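PDB 5MZ8: aldehyde dehydrogenase 21 from Physcomitrella patens subsp. patens, which oxidises succinic semialdehyde to succinate, using NADP+ as the hydride acceptor. Local coordinates for the interface of chains A and B. Numbering follows the deposited sequence. Chains: chain A/B, aldehyde dehydrogenase 21.

The interface of chains A and B. Residues chain A 157-160; chain B 154-156.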
ATOM      1  N   GLU A 157      -8.628   2.585   3.334  1.00 28.24           N
ATOM      2  CA  GLU A 157      -8.202   1.349   3.967  1.00 30.34           C
ATOM      3  C   GLU A 157      -9.342   0.718   4.732  1.00 35.84           C
ATOM      4  O   GLU A 157     -10.142   1.424   5.353  1.00 37.55           O
ATOM      5  CB  GLU A 157      -7.099   1.658   4.997  1.00 32.36           C
ATOM      6  CG  GLU A 157      -5.664   1.623   4.508  1.00 48.87           C
ATOM      7  CD  GLU A 157      -4.685   1.530   5.667  1.00 73.42           C
ATOM      8  OE1 GLU A 157      -4.130   0.428   5.866  1.00 60.17           O
ATOM      9  OE2 GLU A 157      -4.522   2.529   6.410  1.00 63.34           O
ATOM     10  N   HIS A 158      -9.380  -0.609   4.746  1.00 32.11           N
ATOM     11  CA  HIS A 158     -10.260  -1.354   5.628  1.00 31.95           C
ATOM     12  C   HIS A 158      -9.290  -1.887   6.689  1.00 34.31           C
ATOM     13  O   HIS A 158      -8.345  -2.606   6.359  1.00 32.45           O
ATOM     14  CB  HIS A 158     -11.042  -2.488   4.950  1.00 33.43           C
ATOM     15  CG  HIS A 158     -11.937  -3.181   5.931  1.00 38.54           C
ATOM     16  ND1 HIS A 158     -11.450  -4.168   6.793  1.00 41.68           N
ATOM     17  CD2 HIS A 158     -13.220  -2.913   6.262  1.00 41.31           C
ATOM     18  CE1 HIS A 158     -12.468  -4.503   7.568  1.00 41.73           C
ATOM     19  NE2 HIS A 158     -13.557  -3.777   7.280  1.00 42.12           N
ATOM     20  N   ILE A 159      -9.471  -1.468   7.942  1.00 31.54           N
ATOM     21  CA  ILE A 159      -8.549  -1.859   8.996  1.00 32.16           C
ATOM     22  C   ILE A 159      -9.216  -2.714  10.096  1.00 35.02           C
ATOM     23  O   ILE A 159     -10.303  -2.381  10.588  1.00 34.50           O
ATOM     24  CB  ILE A 159      -7.755  -0.645   9.590  1.00 35.63           C
ATOM     25  CG1 ILE A 159      -8.678   0.382  10.298  1.00 36.99           C
ATOM     26  CG2 ILE A 159      -6.876   0.034   8.520  1.00 35.57           C
ATOM     27  CD1 ILE A 159      -7.932   1.413  11.271  1.00 42.75           C
ATOM     28  N   PRO A 160      -8.573  -3.830  10.492  1.00 29.87           N
ATOM     29  CA  PRO A 160      -9.097  -4.587  11.649  1.00 29.06           C
ATOM     30  C   PRO A 160      -8.825  -3.765  12.916  1.00 30.64           C
ATOM     31  O   PRO A 160      -7.762  -3.149  13.016  1.00 30.75           O
ATOM     32  CB  PRO A 160      -8.281  -5.876  11.635  1.00 30.85           C
ATOM     33  CG  PRO A 160      -7.027  -5.535  10.930  1.00 35.85           C
ATOM     34  CD  PRO A 160      -7.270  -4.355  10.025  1.00 30.87           C
TER
ATOM     35  N   ILE B 154      -4.208  -7.627   8.584  1.00 25.49           N
ATOM     36  CA  ILE B 154      -4.786  -8.008   7.301  1.00 24.74           C
ATOM     37  C   ILE B 154      -5.668  -6.826   6.879  1.00 30.05           C
ATOM     38  O   ILE B 154      -6.830  -6.723   7.285  1.00 30.20           O
ATOM     39  CB  ILE B 154      -5.487  -9.410   7.268  1.00 27.02           C
ATOM     40  CG1 ILE B 154      -4.550 -10.512   7.821  1.00 27.28           C
ATOM     41  CG2 ILE B 154      -5.952  -9.753   5.838  1.00 28.48           C
ATOM     42  CD1 ILE B 154      -5.201 -11.805   8.253  1.00 27.50           C
ATOM     43  N   TYR B 155      -5.064  -5.894   6.113  1.00 26.63           N
ATOM     44  CA  TYR B 155      -5.740  -4.697   5.634  1.00 25.23           C
ATOM     45  C   TYR B 155      -6.527  -4.955   4.377  1.00 29.89           C
ATOM     46  O   TYR B 155      -6.154  -5.787   3.559  1.00 30.09           O
ATOM     47  CB  TYR B 155      -4.758  -3.527   5.422  1.00 25.16           C
ATOM     48  CG  TYR B 155      -3.961  -3.152   6.659  1.00 25.62           C
ATOM     49  CD1 TYR B 155      -4.600  -2.780   7.838  1.00 26.55           C
ATOM     50  CD2 TYR B 155      -2.569  -3.169   6.647  1.00 26.47           C
ATOM     51  CE1 TYR B 155      -3.870  -2.448   8.983  1.00 28.05           C
ATOM     52  CE2 TYR B 155      -1.829  -2.833   7.786  1.00 27.45           C
ATOM     53  CZ  TYR B 155      -2.487  -2.472   8.951  1.00 33.35           C
ATOM     54  OH  TYR B 155      -1.765  -2.137  10.071  1.00 37.59           O
ATOM     55  N   GLY B 156      -7.636  -4.244   4.261  1.00 26.79           N
ATOM     56  CA  GLY B 156      -8.498  -4.241   3.091  1.00 27.01           C
ATOM     57  C   GLY B 156      -8.363  -2.904   2.378  1.00 31.50           C
ATOM     58  O   GLY B 156      -7.554  -2.056   2.769  1.00 29.24           O
TER
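B:Tyr155 and A:Ile159 meet because of their first torsions: the tyrosine CG stands opposite its own carbonyl carbon (chi1 -57°), while the isoleucine turns CG1 in between backbone N and carbonyl carbon (64°) and leaves CG2, anti to the carbonyl carbon, to lie at the CD1/CE1 rim of the ring, above its plane. CG2 of A:Ile159 rests 3.7 Å from CD1 of B:Tyr155. A:Pro160 comes to the same rim from the opposite side of the ring plane, at roughly a right angle, its CD 3.8 Å from CD1 of B:Tyr155, and the two residues bracket that rim. The carboxylate of A:Glu157 reaches over one ring face, the side on which the isoleucine methyl lies; OE1 of A:Glu157 lies 3.7 Å from CG of B:Tyr155, offset toward the rim, with the two planes 63° apart. Were B:Tyr155 exchanged for an alanine, the A:Ile159 methyl and the A:Pro160 ring would probably lose their aromatic partner and the glutamate carboxylate would be freer to turn.

The backbone supplies the polar half of the contact, a pair of nearly straight hydrogen bonds. B:Gly156 N donates to A:His158 O at 2.8 Å. In return, A:His158 N donates to B:Gly156 O at 3.1 Å. A:His158 CB packs over the glycine, 3.6 Å from CA of B:Gly156.

This antiparallel bridge joins the two 156-160 strands at a two-fold symmetric junction remote from catalysis, the centre of the contact lying about 30 Å from the predicted active-site residue A:Glu285; in a family that commonly forms tetramers, it is likely to serve assembly.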